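Local coordinates for protein peroxisomal catalase A (Saccharomyces cerevisiae, PDB 1A4E) that uses haem to break down hydrogen peroxide into water and oxygen, probably protecting the cell from peroxide made by peroxisomal oxidases, at residues 261-266 / 293-298. Residues are numbered along the deposited sequence; the frame is centred on the assembly and turned at random.
Sequences TVYIQT and LRRVGK
Val262 faces both Val296 and Gly297 in a classic beta bulge, where the antiparallel strands 261-266 and 294-298 run side by side. Val262 O accepts Val296 N at 2.9 Å and, weakly, Gly297 N at 3.5 Å, while Val262 N bonds to Gly297 O at 2.9 Å. The psi of Val296 (-57°) is close to helical, as at the first position of a classic bulge, and Gly297, without a side chain, readily adopts its fully stretched backbone. Beyond the bulge, Ile264 and Arg294 exchange two bonds, Arg294 N meeting Ile264 O almost straight (176°).

On one face the flat ring of Tyr263 offers a broad apolar surface: Leu293 CD1 lies over one ring face, while Arg295 CB reaches Tyr263 CE2 at 3.8 Å. The methylenes of Arg295 continue to Thr261, whose CG2, anti to the backbone N, touches Arg295 CD at 3.7 Å. Ile264 points to the opposite face, and Val296, turned by the bulge toward the other strand, meets it CG2 to CG2 at 3.9 Å; both are buried, where branched apolar side chains suit.

Lys298 NZ bonds only weakly to Thr261 OG1; both groups have Asp222 as their stronger partner, while Arg294 pairs with Asp74 and Arg295 with Asp70. The contact thus joins two strands of the catalase beta-barrel by backbone bonds and apolar packing, with the charged ends paired to acids elsewhere.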
loop_
_atom_site.group_PDB
_atom_site.type_symbol
_atom_site.label_atom_id
_atom_site.label_comp_id
_atom_site.label_asym_id
_atom_site.label_seq_id
_atom_site.Cartn_x
_atom_site.Cartn_y
_atom_site.Cartn_z
ATOM N N THR B 261 -3.923 40.162 5.486
ATOM C CA THR B 261 -4.803 40.567 6.571
ATOM C C THR B 261 -6.060 39.712 6.449
ATOM O O THR B 261 -6.626 39.561 5.370
ATOM C CB THR B 261 -5.149 42.057 6.442
ATOM O OG1 THR B 261 -3.923 42.766 6.470
ATOM C CG2 THR B 261 -6.006 42.565 7.576
ATOM N N VAL B 262 -6.486 39.119 7.563
ATOM C CA VAL B 262 -7.657 38.264 7.617
ATOM C C VAL B 262 -8.880 39.057 8.068
ATOM O O VAL B 262 -8.859 39.763 9.072
ATOM C CB VAL B 262 -7.370 37.090 8.590
ATOM C CG1 VAL B 262 -8.545 36.127 8.621
ATOM C CG2 VAL B 262 -6.131 36.341 8.142
ATOM N N TYR B 263 -9.973 38.930 7.321
ATOM C CA TYR B 263 -11.240 39.585 7.612
ATOM C C TYR B 263 -12.347 38.552 7.547
ATOM O O TYR B 263 -12.160 37.482 6.974
ATOM C CB TYR B 263 -11.638 40.647 6.593
ATOM C CG TYR B 263 -10.669 41.794 6.393
ATOM C CD1 TYR B 263 -9.659 41.691 5.428
ATOM C CD2 TYR B 263 -10.800 42.952 7.159
ATOM C CE1 TYR B 263 -8.771 42.750 5.239
ATOM C CE2 TYR B 263 -9.913 44.014 6.974
ATOM C CZ TYR B 263 -8.902 43.899 6.018
ATOM O OH TYR B 263 -8.012 44.935 5.853
ATOM N N ILE B 264 -13.507 38.853 8.142
ATOM C CA ILE B 264 -14.674 38.000 8.018
ATOM C C ILE B 264 -15.921 38.835 7.728
ATOM O O ILE B 264 -15.983 40.033 8.004
ATOM C CB ILE B 264 -14.963 37.162 9.306
ATOM C CG1 ILE B 264 -15.146 38.058 10.527
ATOM C CG2 ILE B 264 -13.832 36.152 9.490
ATOM C CD1 ILE B 264 -15.634 37.296 11.772
ATOM N N GLN B 265 -16.914 38.181 7.120
ATOM C CA GLN B 265 -18.243 38.732 6.926
ATOM C C GLN B 265 -19.129 37.857 7.789
ATOM O O GLN B 265 -19.057 36.628 7.721
ATOM C CB GLN B 265 -18.735 38.598 5.507
ATOM C CG GLN B 265 -18.096 39.527 4.504
ATOM C CD GLN B 265 -18.576 39.192 3.104
ATOM O OE1 GLN B 265 -18.311 38.095 2.624
ATOM N NE2 GLN B 265 -19.300 40.076 2.410
ATOM N N THR B 266 -19.931 38.466 8.662
ATOM C CA THR B 266 -20.848 37.705 9.480
ATOM C C THR B 266 -22.286 37.986 9.083
ATOM O O THR B 266 -22.599 38.974 8.418
ATOM C CB THR B 266 -20.639 38.023 10.964
ATOM O OG1 THR B 266 -20.738 39.425 11.138
ATOM C CG2 THR B 266 -19.299 37.523 11.442
ATOM N N LEU B 293 -16.417 43.902 5.683
ATOM C CA LEU B 293 -15.308 43.096 6.163
ATOM C C LEU B 293 -14.887 43.575 7.541
ATOM O O LEU B 293 -14.569 44.740 7.735
ATOM C CB LEU B 293 -14.120 43.188 5.204
ATOM C CG LEU B 293 -14.306 42.718 3.765
ATOM C CD1 LEU B 293 -12.959 42.677 3.070
ATOM C CD2 LEU B 293 -14.918 41.338 3.739
ATOM N N ARG B 294 -14.986 42.675 8.515
ATOM C CA ARG B 294 -14.572 42.952 9.878
ATOM C C ARG B 294 -13.176 42.370 10.055
ATOM O O ARG B 294 -12.946 41.224 9.658
ATOM C CB ARG B 294 -15.575 42.303 10.809
ATOM C CG ARG B 294 -15.210 42.469 12.267
ATOM C CD ARG B 294 -16.287 41.922 13.170
ATOM N NE ARG B 294 -15.791 41.979 14.530
ATOM C CZ ARG B 294 -16.558 41.659 15.561
ATOM N NH1 ARG B 294 -17.819 41.279 15.412
ATOM N NH2 ARG B 294 -16.047 41.715 16.783
ATOM N N ARG B 295 -12.215 43.099 10.631
ATOM C CA ARG B 295 -10.849 42.599 10.731
ATOM C C ARG B 295 -10.586 41.666 11.909
ATOM O O ARG B 295 -11.099 41.845 13.009
ATOM C CB ARG B 295 -9.901 43.801 10.769
ATOM C CG ARG B 295 -8.416 43.455 10.627
ATOM C CD ARG B 295 -7.543 44.641 10.248
ATOM N NE ARG B 295 -7.955 45.851 10.939
ATOM C CZ ARG B 295 -7.330 46.325 12.009
ATOM N NH1 ARG B 295 -6.264 45.730 12.533
ATOM N NH2 ARG B 295 -7.828 47.398 12.599
ATOM N N VAL B 296 -9.782 40.625 11.649
ATOM C CA VAL B 296 -9.450 39.613 12.636
ATOM C C VAL B 296 -7.969 39.628 12.994
ATOM O O VAL B 296 -7.628 39.771 14.169
ATOM C CB VAL B 296 -9.826 38.213 12.115
ATOM C CG1 VAL B 296 -9.584 37.182 13.219
ATOM C CG2 VAL B 296 -11.284 38.175 11.698
ATOM N N GLY B 297 -7.075 39.464 12.011
ATOM C CA GLY B 297 -5.654 39.407 12.305
ATOM C C GLY B 297 -4.761 39.308 11.087
ATOM O O GLY B 297 -5.147 39.733 10.007
ATOM N N LYS B 298 -3.558 38.740 11.239
ATOM C CA LYS B 298 -2.572 38.666 10.159
ATOM C C LYS B 298 -1.975 37.284 9.978
ATOM O O LYS B 298 -1.815 36.547 10.949
ATOM C CB LYS B 298 -1.349 39.549 10.383
ATOM C CG LYS B 298 -1.559 40.957 10.877
ATOM C CD LYS B 298 -0.750 41.960 10.057
ATOM C CE LYS B 298 -1.276 42.053 8.623
ATOM N NZ LYS B 298 -0.971 43.349 8.048
#